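Local coordinates for siderophore periplasmic binding protein (Thermobifida fusca, PDB 5DH0) that probably binds a ferric siderophore, presumably fuscachelin, as the solute-binding component of an iron-uptake system, at residues A[63-68]-A[79-84]; A[46-51]-A[86-91]; A[51-56]-A[71-76]. One frame throughout, in Å; residues are numbered along the deposited sequence.

Contact 1: A[63-68]-A[79-84]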
# COMPACT_ATOMS: atom_id res chain seq x y z
N VAL A 63 23.53 21.14 -35.75
CA VAL A 63 24.86 21.71 -35.94
C VAL A 63 25.57 22.04 -34.61
O VAL A 63 26.72 22.48 -34.60
CB VAL A 63 24.81 22.98 -36.82
CG1 VAL A 63 24.45 22.60 -38.24
CG2 VAL A 63 23.81 23.99 -36.24
N GLY A 64 24.87 21.81 -33.50
CA GLY A 64 25.40 22.00 -32.16
C GLY A 64 24.49 21.37 -31.13
O GLY A 64 23.26 21.42 -31.26
N VAL A 65 25.05 20.75 -30.11
CA VAL A 65 24.23 20.12 -29.07
C VAL A 65 24.71 20.44 -27.68
O VAL A 65 25.86 20.84 -27.49
CB VAL A 65 24.19 18.57 -29.19
CG1 VAL A 65 23.51 18.15 -30.45
CG2 VAL A 65 25.60 17.99 -29.12
N ILE A 66 23.81 20.27 -26.72
CA ILE A 66 24.22 20.22 -25.33
C ILE A 66 25.05 18.96 -25.15
O ILE A 66 24.78 17.93 -25.78
CB ILE A 66 23.00 20.20 -24.37
CG1 ILE A 66 23.48 20.05 -22.92
CG2 ILE A 66 22.05 19.07 -24.72
CD1 ILE A 66 22.40 20.16 -21.88
N GLU A 67 26.10 19.08 -24.33
CA GLU A 67 26.95 17.97 -23.94
C GLU A 67 26.13 16.68 -23.81
O GLU A 67 25.23 16.60 -22.98
CB GLU A 67 27.67 18.30 -22.63
CG GLU A 67 28.63 17.24 -22.14
CD GLU A 67 30.00 17.35 -22.80
OE1 GLU A 67 30.19 16.76 -23.89
OE2 GLU A 67 30.88 18.06 -22.24
N PRO A 68 26.38 15.71 -24.70
CA PRO A 68 25.54 14.51 -24.65
C PRO A 68 25.84 13.61 -23.45
O PRO A 68 26.97 13.49 -23.00
CB PRO A 68 25.85 13.79 -25.98
CG PRO A 68 27.07 14.44 -26.51
CD PRO A 68 27.18 15.80 -25.92
N GLU A 79 27.56 7.77 -30.19
CA GLU A 79 28.69 7.91 -31.09
C GLU A 79 28.49 9.04 -32.10
O GLU A 79 29.41 9.84 -32.33
CB GLU A 79 28.94 6.58 -31.80
N GLN A 80 27.30 9.12 -32.68
CA GLN A 80 26.98 10.23 -33.59
C GLN A 80 27.05 11.58 -32.88
O GLN A 80 27.77 12.49 -33.31
CB GLN A 80 25.60 10.05 -34.23
CG GLN A 80 25.66 9.76 -35.71
CD GLN A 80 26.44 10.83 -36.47
OE1 GLN A 80 26.06 12.01 -36.46
NE2 GLN A 80 27.54 10.43 -37.10
N LEU A 81 26.31 11.70 -31.78
CA LEU A 81 26.18 12.97 -31.07
C LEU A 81 27.54 13.51 -30.61
O LEU A 81 27.73 14.72 -30.51
CB LEU A 81 25.26 12.82 -29.86
CG LEU A 81 23.80 12.56 -30.16
CD1 LEU A 81 23.12 12.04 -28.91
CD2 LEU A 81 23.18 13.87 -30.62
N SER A 82 28.48 12.61 -30.32
CA SER A 82 29.80 12.99 -29.83
C SER A 82 30.64 13.69 -30.90
O SER A 82 31.66 14.30 -30.59
CB SER A 82 30.56 11.76 -29.30
OG SER A 82 29.94 11.21 -28.13
N THR A 83 30.22 13.60 -32.17
CA THR A 83 30.94 14.28 -33.24
C THR A 83 30.53 15.74 -33.42
O THR A 83 31.19 16.49 -34.14
CB THR A 83 30.72 13.58 -34.59
OG1 THR A 83 29.34 13.70 -34.95
CG2 THR A 83 31.11 12.11 -34.52
N TYR A 84 29.44 16.14 -32.76
CA TYR A 84 28.88 17.47 -32.94
C TYR A 84 29.51 18.48 -31.98
O TYR A 84 29.96 18.12 -30.91
CB TYR A 84 27.36 17.43 -32.71
CG TYR A 84 26.64 16.51 -33.65
CD1 TYR A 84 27.04 16.38 -34.98
CD2 TYR A 84 25.55 15.75 -33.22
CE1 TYR A 84 26.39 15.53 -35.84
CE2 TYR A 84 24.89 14.89 -34.08
CZ TYR A 84 25.31 14.78 -35.39
OH TYR A 84 24.66 13.94 -36.26
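Gln80 O, in the last turn of helix 75-81, is gripped by two donors from Thr83: the hydroxyl OG1 at 2.6 Å and the backbone N at 2.9 Å. The hydroxyl bond lies in the carbonyl plane of Gln80, with a C=O...OG1 angle of 157°. The same oxygen stands over the centre of the Tyr84 ring, 3.8 Å above its plane, so the ring lies against the backbone of the last helical turn. A type I turn from Leu81 to Tyr84, with Tyr84 N bonded to Leu81 O, brings Tyr84 to Val65, and Ser82 OG returns to Phe78 O.

No hydrogen bond crosses between the segments; the contact is carried by side-chain packing. Val65 directs both methyls at the turn, its first torsion (chi1 -66°) placing CG1 beside the backbone N and CG2 between N and the carbonyl carbon. CG2 rests 4.0 Å from Tyr84 CB. CG1 comes obliquely to the Tyr84 ring at CD2 and lies 4.3 Å from Leu81 CD2, a methyl that itself sits at the ring edge, in plane. The three residues thus form one small cluster. Strand 64-66, helix 75-81 and strand 86-88 make a beta-alpha-beta crossover unit of the N-terminal lobe, and the patch joins the C-terminal part of helix 75-81 and the turn after it to strand 64-66. Farther along, Pro68 and Leu81 run antiparallel, side by side. Pro68 CB is 4.0 Å from Leu81 CB, while Pro68 CG lies 4.1 Å from Leu81 O. Leu81 also leans on Thr52 and Leu56 of helix 52-57, and Tyr84 on Pro62.

Contact 2: A[46-51]-A[86-91]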
# COMPACT_ATOMS: atom_id res chain seq x y z
N VAL A 46 20.50 24.19 -33.66
CA VAL A 46 21.21 23.97 -32.40
C VAL A 46 20.23 23.44 -31.36
O VAL A 46 19.26 24.11 -31.00
CB VAL A 46 21.89 25.24 -31.86
CG1 VAL A 46 22.26 25.07 -30.39
CG2 VAL A 46 23.14 25.54 -32.66
N ALA A 47 20.47 22.22 -30.89
CA ALA A 47 19.64 21.60 -29.87
C ALA A 47 20.21 21.84 -28.48
O ALA A 47 21.22 21.24 -28.11
CB ALA A 47 19.51 20.09 -30.13
N LEU A 48 19.59 22.73 -27.72
CA LEU A 48 19.93 22.83 -26.31
C LEU A 48 19.17 21.73 -25.57
O LEU A 48 18.67 20.78 -26.20
CB LEU A 48 19.60 24.22 -25.77
CG LEU A 48 20.32 25.31 -26.57
CD1 LEU A 48 19.99 26.69 -26.06
CD2 LEU A 48 21.82 25.09 -26.57
N GLU A 49 19.09 21.84 -24.25
CA GLU A 49 18.52 20.76 -23.45
C GLU A 49 17.10 20.40 -23.90
O GLU A 49 16.29 21.29 -24.21
CB GLU A 49 18.51 21.11 -21.95
CG GLU A 49 18.29 19.89 -21.08
CD GLU A 49 18.04 20.22 -19.61
OE1 GLU A 49 17.38 21.25 -19.34
OE2 GLU A 49 18.50 19.42 -18.75
N PHE A 50 16.84 19.09 -23.97
CA PHE A 50 15.60 18.47 -24.46
C PHE A 50 15.43 18.59 -25.97
O PHE A 50 14.49 18.03 -26.53
CB PHE A 50 14.36 19.03 -23.74
CG PHE A 50 14.43 18.87 -22.25
CD1 PHE A 50 14.40 17.60 -21.68
CD2 PHE A 50 14.59 19.97 -21.43
CE1 PHE A 50 14.50 17.43 -20.30
CE2 PHE A 50 14.69 19.82 -20.06
CZ PHE A 50 14.65 18.54 -19.49
N GLY A 51 16.34 19.31 -26.62
CA GLY A 51 16.31 19.41 -28.07
C GLY A 51 16.91 18.19 -28.77
O GLY A 51 16.52 17.86 -29.89
N VAL A 86 29.82 21.06 -29.04
CA VAL A 86 29.12 21.24 -27.77
C VAL A 86 28.90 22.72 -27.50
O VAL A 86 29.84 23.51 -27.61
CB VAL A 86 29.90 20.61 -26.61
CG1 VAL A 86 29.31 21.03 -25.27
CG2 VAL A 86 29.90 19.11 -26.73
N VAL A 87 27.67 23.09 -27.15
CA VAL A 87 27.31 24.50 -27.04
C VAL A 87 26.67 24.83 -25.69
O VAL A 87 26.41 26.01 -25.36
CB VAL A 87 26.34 24.90 -28.18
CG1 VAL A 87 27.01 24.72 -29.52
CG2 VAL A 87 25.08 24.05 -28.12
N GLN A 88 26.42 23.79 -24.91
CA GLN A 88 25.84 23.95 -23.59
C GLN A 88 26.39 22.83 -22.73
O GLN A 88 26.62 21.73 -23.23
CB GLN A 88 24.30 23.94 -23.66
CG GLN A 88 23.57 23.98 -22.31
CD GLN A 88 22.05 24.11 -22.44
OE1 GLN A 88 21.41 23.36 -23.19
NE2 GLN A 88 21.47 25.04 -21.69
N SER A 89 26.66 23.11 -21.47
CA SER A 89 27.22 22.10 -20.58
C SER A 89 26.16 21.41 -19.74
O SER A 89 25.01 21.85 -19.69
CB SER A 89 28.26 22.74 -19.65
OG SER A 89 27.62 23.55 -18.68
N ALA A 90 26.55 20.31 -19.10
CA ALA A 90 25.72 19.60 -18.13
C ALA A 90 25.01 20.54 -17.16
O ALA A 90 23.81 20.40 -16.91
CB ALA A 90 26.57 18.59 -17.35
N SER A 91 25.75 21.50 -16.61
CA SER A 91 25.20 22.47 -15.67
C SER A 91 24.28 23.48 -16.35
O SER A 91 23.84 24.43 -15.70
CB SER A 91 26.32 23.23 -14.97
OG SER A 91 26.82 24.25 -15.82
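Gln88 stretches out fully toward Leu48 and Glu49: its CG is anti to the backbone N (chi1 175°) and the chain stays extended beyond CG, which carries the terminal amide across to the turn after strand 45-47. There OE1 accepts a hydrogen bond from Glu49 N at 3.0 Å. The donor lies in the carbonyl plane, at 158° to the C=O bond, though the bond is bent at the hydrogen (133°). The other end of the amide is held as well, NE2 donating to Leu92 O, and together the two bonds fix which way the group is turned. Leu48 crosses the Gln88 side chain at about a right angle, bringing its CB to 3.3 Å from OE1, a tight fit. A leucine in place of Gln88 would probably leave Glu49 N and Leu92 O without this mate and the turn less firmly tied to strand 86-88.

Beside the amide, Val87 CG2 receives two apolar neighbours. Val46 CG1 meets it tip to tip at 3.8 Å, and Leu48 CD2 comes across at about a right angle, also at 3.8 Å. They join over the middle strand 64-66, on the face opposite the Val65 side chain, where Gly64 brings no side chain of its own. From the same turn Glu49 OE1 makes a salt bridge to Arg112, and its CG lies over one face of the Phe50 ring, toward the rim. Side chains meeting over an intervening strand, with the loops beyond tied together, fit the parallel sheet of the alpha/beta N-terminal lobe in this solute-binding family.

Contact 3: A[51-56]-A[71-76]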
# COMPACT_ATOMS: atom_id res chain seq x y z
N GLY A 51 16.34 19.31 -26.62
CA GLY A 51 16.31 19.41 -28.07
C GLY A 51 16.91 18.19 -28.77
O GLY A 51 16.52 17.86 -29.89
N THR A 52 17.85 17.52 -28.11
CA THR A 52 18.55 16.40 -28.72
C THR A 52 17.60 15.26 -29.12
O THR A 52 17.70 14.72 -30.22
CB THR A 52 19.62 15.81 -27.79
OG1 THR A 52 20.51 16.86 -27.35
CG2 THR A 52 20.41 14.74 -28.51
N GLU A 53 16.69 14.92 -28.21
CA GLU A 53 15.69 13.87 -28.46
C GLU A 53 14.82 14.23 -29.66
O GLU A 53 14.37 13.37 -30.42
CB GLU A 53 14.82 13.64 -27.22
CG GLU A 53 15.57 13.01 -26.02
CD GLU A 53 16.58 13.96 -25.35
OE1 GLU A 53 16.65 15.17 -25.70
OE2 GLU A 53 17.33 13.48 -24.46
N VAL A 54 14.59 15.53 -29.84
CA VAL A 54 13.75 15.99 -30.94
C VAL A 54 14.42 15.83 -32.29
O VAL A 54 13.82 15.29 -33.22
CB VAL A 54 13.34 17.46 -30.73
CG1 VAL A 54 12.62 18.02 -31.96
CG2 VAL A 54 12.46 17.56 -29.49
N VAL A 55 15.67 16.28 -32.41
CA VAL A 55 16.36 16.19 -33.69
C VAL A 55 16.67 14.73 -34.04
O VAL A 55 16.57 14.33 -35.20
CB VAL A 55 17.67 17.06 -33.73
CG1 VAL A 55 17.33 18.54 -33.70
CG2 VAL A 55 18.65 16.69 -32.61
N LEU A 56 17.00 13.91 -33.04
CA LEU A 56 17.23 12.49 -33.32
C LEU A 56 15.99 11.82 -33.93
O LEU A 56 16.09 11.12 -34.93
CB LEU A 56 17.69 11.75 -32.06
CG LEU A 56 19.14 12.06 -31.66
CD1 LEU A 56 19.45 11.57 -30.25
CD2 LEU A 56 20.13 11.48 -32.66
N THR A 71 23.82 7.84 -21.07
CA THR A 71 22.71 7.10 -20.48
C THR A 71 21.34 7.39 -21.14
O THR A 71 20.47 6.53 -21.13
CB THR A 71 22.63 7.37 -18.96
OG1 THR A 71 22.74 8.78 -18.71
CG2 THR A 71 23.77 6.66 -18.23
N LEU A 72 21.17 8.56 -21.76
CA LEU A 72 19.91 8.91 -22.44
C LEU A 72 19.75 8.36 -23.87
O LEU A 72 18.68 8.55 -24.49
CB LEU A 72 19.75 10.43 -22.50
CG LEU A 72 19.68 11.24 -21.20
CD1 LEU A 72 19.76 12.73 -21.50
CD2 LEU A 72 18.41 10.92 -20.47
N TYR A 73 20.78 7.72 -24.41
CA TYR A 73 20.77 7.37 -25.84
C TYR A 73 21.25 5.96 -26.11
O TYR A 73 21.89 5.35 -25.25
CB TYR A 73 21.62 8.36 -26.64
CG TYR A 73 21.25 9.80 -26.35
CD1 TYR A 73 20.04 10.32 -26.80
CD2 TYR A 73 22.09 10.61 -25.59
CE1 TYR A 73 19.68 11.63 -26.51
CE2 TYR A 73 21.75 11.92 -25.31
CZ TYR A 73 20.54 12.42 -25.77
OH TYR A 73 20.20 13.72 -25.48
N THR A 74 20.95 5.45 -27.31
CA THR A 74 21.49 4.16 -27.73
C THR A 74 22.99 4.36 -27.90
O THR A 74 23.46 5.48 -28.05
CB THR A 74 20.87 3.64 -29.07
OG1 THR A 74 21.31 4.46 -30.16
CG2 THR A 74 19.34 3.62 -29.01
N ALA A 75 23.74 3.26 -27.86
CA ALA A 75 25.20 3.33 -28.04
C ALA A 75 25.55 4.01 -29.37
O ALA A 75 26.41 4.87 -29.42
CB ALA A 75 25.80 1.96 -28.00
N GLU A 76 24.85 3.62 -30.43
CA GLU A 76 25.12 4.16 -31.75
C GLU A 76 24.77 5.64 -31.83
O GLU A 76 25.49 6.43 -32.44
CB GLU A 76 24.37 3.38 -32.84
CG GLU A 76 24.62 3.96 -34.24
CD GLU A 76 25.06 2.91 -35.27
OE1 GLU A 76 24.17 2.23 -35.83
OE2 GLU A 76 26.28 2.77 -35.52
O HOH W 1 16.58 10.54 -23.83
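Thr52, Glu53 and Leu56 of helix 52-57 each cross the Tyr73 side chain at about a right angle, their atoms coming obliquely to its ring and meeting successive parts of it. Leu56 CD1 touches the near end, 3.7 Å from Tyr73 CD1. Thr52 takes the far end, with its CB 3.2 Å from Tyr73 OH and its CG2 3.6 Å from Tyr73 CZ, so the phenol oxygen is packed closely against the helix. Glu53 leaves the helix off to one side, and the bend at chi2 (71°) turns its carboxylate in to the phenol end. The carboxylate plane is turned 35° from that of the ring, and OE2 comes 3.1 Å from Tyr73 OH.

A water bridges the two segments, donating to Glu53 OE2 at 3.1 Å and to Leu72 O at 3.0 Å. OE2 also forms a salt bridge with Arg290, and these partners probably favour a charged Glu53. On one face of the Tyr73 ring, Leu72 CB sits 3.7 Å above the plane, over the centre.

Thr74 caps the following helix through OG1 to Glu77 N. Tyr73 packs the lead-in to helix 75-81 against helix 52-57; Leu81 of helix 75-81 touches Thr52, Leu56 and Tyr73, while Val54 turns to helix 142-154.

Overall arrangement
All three contacts belong to one lobe, built on the parallel sheet holding strands 45-47, 64-66 and 86-88. Contacts 1 and 2, centres about 9 Å apart, are joined by the pairing of strands 64-66 and 86-88: Glu67 N lies 2.9 Å from Gln88 O, a probable hydrogen bond. Contact 3 is about 9 Å from contact 1, centre to centre, and joins it through Leu81, whose CD2 is 3.6 Å from Thr52 CG2. Contacts 2 and 3, about 12 Å apart between centres, share Gly51, where strand 45-47 hands over to helix 52-57. Arg290, just before helix 292-307, bridges the two, touching Phe50 and salt-bridging Glu53. Relatives bind siderophores between two lobes, as probably here.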